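Local coordinates for protein member of s1p family of ribosomal proteins (PDB 5YH1) that carries a manganese-binding DHH domain, the part crystallised here, and may act as an exonuclease on nucleic acids, at residues 67-72 with 99-104; 135-140 with 197-202. All coordinates share one frame; numbering follows the deposited sequence.

Contact 1 of 2, residues 67-72 with 99-104; sequences DGYTAG and RRPSRA. With MN (manganese (II) ion), chain F.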
ATOM      1  N   ASP A  67     -14.688  16.265  10.857  1.00 22.46           N
ATOM      2  CA  ASP A  67     -14.252  17.634  11.189  1.00 23.67           C
ATOM      3  C   ASP A  67     -13.081  18.058  10.297  1.00 23.64           C
ATOM      4  O   ASP A  67     -13.081  19.154   9.729  1.00 22.93           O
ATOM      5  CB  ASP A  67     -13.879  17.709  12.674  1.00 24.25           C
ATOM      6  CG  ASP A  67     -13.470  19.109  13.126  1.00 24.88           C
ATOM      7  OD1 ASP A  67     -14.177  20.084  12.799  1.00 24.67           O
ATOM      8  OD2 ASP A  67     -12.437  19.222  13.830  1.00 24.92           O
ATOM      9  N   GLY A  68     -12.104  17.167  10.144  1.00 23.82           N
ATOM     10  CA  GLY A  68     -10.944  17.438   9.289  1.00 23.05           C
ATOM     11  C   GLY A  68     -11.255  17.597   7.814  1.00 22.38           C
ATOM     12  O   GLY A  68     -10.774  18.537   7.183  1.00 22.39           O
ATOM     13  N   TYR A  69     -12.050  16.682   7.254  1.00 22.06           N
ATOM     14  CA  TYR A  69     -12.462  16.795   5.854  1.00 22.07           C
ATOM     15  C   TYR A  69     -13.240  18.086   5.659  1.00 21.85           C
ATOM     16  O   TYR A  69     -13.005  18.837   4.709  1.00 21.24           O
ATOM     17  CB  TYR A  69     -13.325  15.595   5.404  1.00 22.26           C
ATOM     18  CG  TYR A  69     -12.514  14.447   4.840  1.00 22.36           C
ATOM     19  CD1 TYR A  69     -12.159  14.414   3.502  1.00 22.50           C
ATOM     20  CD2 TYR A  69     -12.101  13.400   5.643  1.00 23.08           C
ATOM     21  CE1 TYR A  69     -11.396  13.374   2.987  1.00 22.93           C
ATOM     22  CE2 TYR A  69     -11.349  12.346   5.131  1.00 23.27           C
ATOM     23  CZ  TYR A  69     -10.997  12.346   3.808  1.00 23.05           C
ATOM     24  OH  TYR A  69     -10.247  11.306   3.298  1.00 23.56           O
ATOM     25  N   THR A  70     -14.178  18.345   6.558  1.00 22.05           N
ATOM     26  CA  THR A  70     -14.999  19.554   6.436  1.00 23.14           C
ATOM     27  C   THR A  70     -14.116  20.806   6.430  1.00 22.46           C
ATOM     28  O   THR A  70     -14.277  21.690   5.590  1.00 22.16           O
ATOM     29  CB  THR A  70     -16.054  19.619   7.550  1.00 22.86           C
ATOM     30  OG1 THR A  70     -16.828  18.421   7.520  1.00 22.71           O
ATOM     31  CG2 THR A  70     -16.979  20.802   7.348  1.00 23.62           C
ATOM     32  N   ALA A  71     -13.156  20.848   7.346  1.00 23.27           N
ATOM     33  CA  ALA A  71     -12.221  21.967   7.449  1.00 23.31           C
ATOM     34  C   ALA A  71     -11.391  22.107   6.183  1.00 23.64           C
ATOM     35  O   ALA A  71     -11.270  23.195   5.621  1.00 24.21           O
ATOM     36  CB  ALA A  71     -11.314  21.778   8.652  1.00 24.00           C
ATOM     37  N   GLY A  72     -10.838  20.995   5.714  1.00 23.82           N
ATOM     38  CA  GLY A  72     -10.036  21.018   4.502  1.00 23.54           C
ATOM     39  C   GLY A  72     -10.818  21.474   3.294  1.00 23.89           C
ATOM     40  O   GLY A  72     -10.321  22.277   2.485  1.00 23.61           O
ATOM     41  N   ARG A  99      -4.739  18.771  -1.647  1.00 25.66           N
ATOM     42  CA  ARG A  99      -5.314  18.420  -0.358  1.00 24.78           C
ATOM     43  C   ARG A  99      -5.023  16.944  -0.095  1.00 24.35           C
ATOM     44  O   ARG A  99      -5.356  16.093  -0.914  1.00 23.61           O
ATOM     45  CB  ARG A  99      -6.821  18.716  -0.345  1.00 23.90           C
ATOM     46  CG  ARG A  99      -7.493  18.497   1.001  1.00 23.93           C
ATOM     47  CD  ARG A  99      -8.940  18.969   1.007  1.00 24.04           C
ATOM     48  NE  ARG A  99      -9.722  18.366  -0.075  1.00 23.33           N
ATOM     49  CZ  ARG A  99     -10.191  17.123  -0.085  1.00 22.66           C
ATOM     50  NH1 ARG A  99      -9.986  16.320   0.935  1.00 23.53           N
ATOM     51  NH2 ARG A  99     -10.880  16.682  -1.123  1.00 22.94           N
ATOM     52  N   ARG A 100      -4.406  16.655   1.054  1.00 25.07           N
ATOM     53  CA  ARG A 100      -3.998  15.296   1.414  1.00 25.44           C
ATOM     54  C   ARG A 100      -4.435  14.946   2.826  1.00 25.74           C
ATOM     55  O   ARG A 100      -3.996  15.587   3.778  1.00 27.09           O
ATOM     56  CB  ARG A 100      -2.483  15.159   1.310  1.00 25.27           C
ATOM     57  CG  ARG A 100      -1.980  15.346  -0.102  1.00 26.05           C
ATOM     58  CD  ARG A 100      -0.464  15.293  -0.210  1.00 26.94           C
ATOM     59  NE  ARG A 100      -0.075  15.538  -1.600  1.00 26.58           N
ATOM     60  CZ  ARG A 100       1.011  16.191  -2.000  1.00 26.61           C
ATOM     61  NH1 ARG A 100       1.901  16.675  -1.129  1.00 25.94           N
ATOM     62  NH2 ARG A 100       1.206  16.359  -3.296  1.00 26.99           N
ATOM     63  N   PRO A 101      -5.302  13.924   2.977  1.00 26.27           N
ATOM     64  CA  PRO A 101      -5.676  13.532   4.328  1.00 26.28           C
ATOM     65  C   PRO A 101      -4.545  12.821   5.060  1.00 26.65           C
ATOM     66  O   PRO A 101      -3.684  12.210   4.426  1.00 25.49           O
ATOM     67  CB  PRO A 101      -6.852  12.570   4.121  1.00 26.64           C
ATOM     68  CG  PRO A 101      -7.317  12.802   2.737  1.00 27.12           C
ATOM     69  CD  PRO A 101      -6.100  13.212   1.965  1.00 26.74           C
ATOM     70  N   SER A 102      -4.567  12.931   6.385  1.00 26.93           N
ATOM     71  CA  SER A 102      -3.678  12.213   7.274  1.00 27.74           C
ATOM     72  C   SER A 102      -4.565  11.379   8.170  1.00 28.16           C
ATOM     73  O   SER A 102      -5.438  11.922   8.858  1.00 29.18           O
ATOM     74  CB  SER A 102      -2.862  13.190   8.122  1.00 28.08           C
ATOM     75  OG  SER A 102      -1.927  13.896   7.326  1.00 28.89           O
ATOM     76  N   ARG A 103      -4.365  10.069   8.151  1.00 27.30           N
ATOM     77  CA  ARG A 103      -5.148   9.163   8.976  1.00 27.89           C
ATOM     78  C   ARG A 103      -4.667   9.237  10.425  1.00 27.40           C
ATOM     79  O   ARG A 103      -5.450   9.076  11.342  1.00 30.23           O
ATOM     80  CB  ARG A 103      -5.078   7.727   8.421  1.00 27.15           C
ATOM     81  N   ALA A 104      -3.385   9.510  10.632  1.00 27.16           N
ATOM     82  CA  ALA A 104      -2.845   9.679  11.981  1.00 26.86           C
ATOM     83  C   ALA A 104      -3.268  11.021  12.597  1.00 26.38           C
ATOM     84  O   ALA A 104      -3.482  11.989  11.877  1.00 25.26           O
ATOM     85  CB  ALA A 104      -1.333   9.587  11.942  1.00 27.88           C
TER
HETATM   86 MN    MN F 805     -11.457  17.851  15.106  1.00 42.69          MN
HETATM   87  O   HOH W   1     -11.594  15.975  14.029  1.00 30.46           O
HETATM   88  O   HOH W   2     -10.849  16.432  16.709  1.00 34.42           O
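Arg99 NE is salt-bridged to Glu76 OE2 and Arg99 NH2 is hydrogen-bonded to Asp271 O, which together hold the buried guanidinium group while NH1 packs against the ring of Tyr69. Arg99 NH1 comes within 3.9 Å of Tyr69 CE1, which sits near the guanidinium plane at that group's edge. The two planes stand 63° apart, and the nitrogen reaches the ring obliquely, so this is no flat stack. Arg99 can make this approach because its chain leaves the strand with CG anti to the backbone N and then bends at chi3 (54°). Along the way its CD rests 3.9 Å from Gly72 C, directly on a helix backbone that carries no side chain there. The far end of Tyr69 meets Pro101, whose CG lies 3.3 Å from Tyr69 OH and 3.9 Å from Tyr69 CZ; the hydroxyl itself is hydrogen-bonded to Trp267 NE1. Helix 67-72 runs back along strand 99-102, nearly antiparallel at 166° with axes 9.8 Å apart. This is helix-on-sheet packing within a beta-alpha-beta crossover, whose connection from strand 58-63 to strand 97-102, parallel neighbours in the five-stranded sheet, includes helix 66-86. At the helix start, Asp67 OD2 binds manganese at 2.1 Å, joined there by Asp137, His163, Asp229 and two waters. With no hydrogen bond passing directly between helix and strand, their contact relies on van der Waals packing, while the buried positive charge of Arg99 is probably balanced by Glu76.

Contact 2 of 2, residues 135-140 with 197-202; sequences IVDNGG and LTAGML. With MN (manganese (II) ion), chain F.
Ala199 and Asp137 form the close part of this contact, their CA atoms 5.2 Å apart. The methyl group of Ala199 fits against the flank of the aspartate: Ala199 CB is 3.6 Å from Asp137 CB and equally near Asp137 OD1. Looser packing lies on the strand side, where Val136 CG1 stays 4.3 Å from Ala199 CB. Asp137 follows directly on strand 132-136, and its backbone turns into the left-handed helical region (phi 63°, psi 8°) as the chain leaves the C-terminal end of the parallel sheet. Such strand ends commonly carry the active-site residues of alpha/beta folds, and in this DHH domain Asp137 is a manganese ligand. With CG anti to the backbone N (chi1 -161°), the carboxylate extends to the ion, and Asp137 OD1 binds manganese at 2.3 Å. Facing it is the first turn of helix 199-210, with Thr198 at the N-cap and the N-H of Ala199 bonded to Asp67 OD2. Away from the methyl packing, the aspartate meets a watery side: water 1, itself on the metal, lies 2.5 Å from Asp137 OD2, so short that the donated hydrogen bond it suggests is best read with caution, and water 2 is another manganese ligand.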
ATOM      1  N   ILE A 135      -1.741  22.938   7.721  1.00 24.32           N
ATOM      2  CA  ILE A 135      -2.133  21.719   8.421  1.00 25.45           C
ATOM      3  C   ILE A 135      -3.375  22.026   9.240  1.00 24.89           C
ATOM      4  O   ILE A 135      -3.404  23.035   9.957  1.00 23.11           O
ATOM      5  CB  ILE A 135      -1.076  21.226   9.420  1.00 26.70           C
ATOM      6  CG1 ILE A 135       0.338  21.416   8.886  1.00 29.74           C
ATOM      7  CG2 ILE A 135      -1.352  19.768   9.792  1.00 26.61           C
ATOM      8  CD1 ILE A 135       0.675  20.520   7.714  1.00 31.31           C
ATOM      9  N   VAL A 136      -4.369  21.142   9.168  1.00 24.31           N
ATOM     10  CA  VAL A 136      -5.707  21.428   9.695  1.00 24.46           C
ATOM     11  C   VAL A 136      -6.248  20.225  10.453  1.00 25.19           C
ATOM     12  O   VAL A 136      -6.190  19.089   9.960  1.00 24.71           O
ATOM     13  CB  VAL A 136      -6.668  21.778   8.550  1.00 25.89           C
ATOM     14  CG1 VAL A 136      -8.064  22.079   9.075  1.00 27.10           C
ATOM     15  CG2 VAL A 136      -6.125  22.952   7.748  1.00 26.22           C
ATOM     16  N   ASP A 137      -6.776  20.485  11.646  1.00 25.37           N
ATOM     17  CA  ASP A 137      -7.236  19.450  12.585  1.00 26.33           C
ATOM     18  C   ASP A 137      -6.117  18.521  13.082  1.00 26.60           C
ATOM     19  O   ASP A 137      -6.358  17.536  13.783  1.00 27.25           O
ATOM     20  CB  ASP A 137      -8.409  18.650  12.000  1.00 27.02           C
ATOM     21  CG  ASP A 137      -9.194  17.910  13.068  1.00 27.96           C
ATOM     22  OD1 ASP A 137      -9.461  18.511  14.141  1.00 28.75           O
ATOM     23  OD2 ASP A 137      -9.520  16.724  12.853  1.00 27.48           O
ATOM     24  N   ASN A 138      -4.890  18.876  12.730  1.00 27.27           N
ATOM     25  CA  ASN A 138      -3.676  18.225  13.177  1.00 27.18           C
ATOM     26  C   ASN A 138      -2.684  19.375  13.256  1.00 26.49           C
ATOM     27  O   ASN A 138      -2.993  20.474  12.790  1.00 25.23           O
ATOM     28  CB  ASN A 138      -3.165  17.221  12.129  1.00 27.28           C
ATOM     29  CG  ASN A 138      -3.690  15.812  12.328  1.00 28.47           C
ATOM     30  OD1 ASN A 138      -4.432  15.526  13.263  1.00 29.57           O
ATOM     31  ND2 ASN A 138      -3.302  14.910  11.421  1.00 28.64           N
ATOM     32  N   GLY A 139      -1.499  19.117  13.807  1.00 26.03           N
ATOM     33  CA  GLY A 139      -0.382  20.046  13.656  1.00 26.83           C
ATOM     34  C   GLY A 139      -0.050  20.914  14.855  1.00 26.58           C
ATOM     35  O   GLY A 139       1.038  21.485  14.924  1.00 27.51           O
ATOM     36  N   GLY A 140      -0.974  21.022  15.798  1.00 26.73           N
ATOM     37  CA  GLY A 140      -0.818  21.947  16.919  1.00 27.38           C
ATOM     38  C   GLY A 140      -0.174  21.374  18.169  1.00 27.62           C
ATOM     39  O   GLY A 140      -0.313  21.959  19.243  1.00 27.56           O
ATOM     40  N   LEU A 197     -14.509  24.327  20.135  1.00 25.66           N
ATOM     41  CA  LEU A 197     -14.439  25.119  18.900  1.00 25.28           C
ATOM     42  C   LEU A 197     -13.536  24.361  17.919  1.00 26.17           C
ATOM     43  O   LEU A 197     -12.300  24.408  18.017  1.00 24.58           O
ATOM     44  CB  LEU A 197     -13.905  26.524  19.181  1.00 25.01           C
ATOM     45  CG  LEU A 197     -13.948  27.524  18.031  1.00 25.22           C
ATOM     46  CD1 LEU A 197     -15.370  27.821  17.587  1.00 25.46           C
ATOM     47  CD2 LEU A 197     -13.237  28.795  18.450  1.00 26.72           C
ATOM     48  N   THR A 198     -14.166  23.662  16.977  1.00 25.93           N
ATOM     49  CA  THR A 198     -13.484  22.627  16.192  1.00 25.57           C
ATOM     50  C   THR A 198     -12.830  23.162  14.921  1.00 25.10           C
ATOM     51  O   THR A 198     -13.070  24.298  14.501  1.00 25.43           O
ATOM     52  CB  THR A 198     -14.466  21.496  15.814  1.00 25.41           C
ATOM     53  OG1 THR A 198     -15.348  21.932  14.776  1.00 24.95           O
ATOM     54  CG2 THR A 198     -15.279  21.077  17.026  1.00 25.65           C
ATOM     55  N   ALA A 199     -12.024  22.320  14.284  1.00 25.69           N
ATOM     56  CA  ALA A 199     -11.226  22.750  13.127  1.00 24.54           C
ATOM     57  C   ALA A 199     -12.091  23.236  11.983  1.00 23.65           C
ATOM     58  O   ALA A 199     -11.741  24.200  11.308  1.00 23.39           O
ATOM     59  CB  ALA A 199     -10.314  21.625  12.660  1.00 24.15           C
ATOM     60  N   GLY A 200     -13.221  22.571  11.764  1.00 24.14           N
ATOM     61  CA  GLY A 200     -14.145  22.965  10.700  1.00 24.14           C
ATOM     62  C   GLY A 200     -14.798  24.316  10.946  1.00 24.45           C
ATOM     63  O   GLY A 200     -15.121  25.039  10.004  1.00 25.74           O
HETATM   64  N   MSE A 201     -15.008  24.648  12.214  1.00 25.10           N
HETATM   65  CA  MSE A 201     -15.512  25.967  12.591  1.00 26.52           C
HETATM   66  C   MSE A 201     -14.430  26.971  12.292  1.00 25.40           C
HETATM   67  O   MSE A 201     -14.633  27.910  11.520  1.00 24.76           O
HETATM   68  CB  MSE A 201     -15.905  26.010  14.070  1.00 28.16           C
HETATM   69  CG  MSE A 201     -17.175  25.208  14.332  1.00 30.56           C
HETATM   70 SE   MSE A 201     -17.496  24.916  16.260  1.00 36.17          SE
HETATM   71  CE  MSE A 201     -18.323  23.146  16.028  1.00 34.64           C
ATOM     72  N   LEU A 202     -13.261  26.767  12.877  1.00 25.32           N
ATOM     73  CA  LEU A 202     -12.119  27.668  12.643  1.00 25.53           C
ATOM     74  C   LEU A 202     -11.799  27.845  11.163  1.00 24.67           C
ATOM     75  O   LEU A 202     -11.602  28.969  10.691  1.00 24.35           O
ATOM     76  CB  LEU A 202     -10.874  27.119  13.314  1.00 25.24           C
ATOM     77  CG  LEU A 202     -10.939  26.984  14.819  1.00 25.91           C
ATOM     78  CD1 LEU A 202      -9.773  26.136  15.315  1.00 26.24           C
ATOM     79  CD2 LEU A 202     -10.941  28.367  15.469  1.00 26.38           C
TER
HETATM   80 MN    MN F 805     -11.457  17.851  15.106  1.00 42.69          MN
HETATM   81  O   HOH W   1     -11.594  15.975  14.029  1.00 30.46           O
HETATM   82  O   HOH W   2     -10.849  16.432  16.709  1.00 34.42           O

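Contacts 1 and 2 have centres 9 Å apart and converge on one manganese ion, to which Asp67 OD2 and Asp137 OD1 come from different contacts, 3.1 Å from each other. The other carboxylate oxygen of Asp67 ties the two together: OD1 probably accepts hydrogen bonds from Gly200 N and from Thr198 OG1, each at 2.9 Å, so the helix start in contact 2 probably helps to position this metal ligand of contact 1. The two contacts also pack tightly against each other, Ala71 CB lying 3.3 Å from Val136 CG1. Both contacts also share the parallel sheet, strand 58-63 lying between strands 97-102 and 132-136.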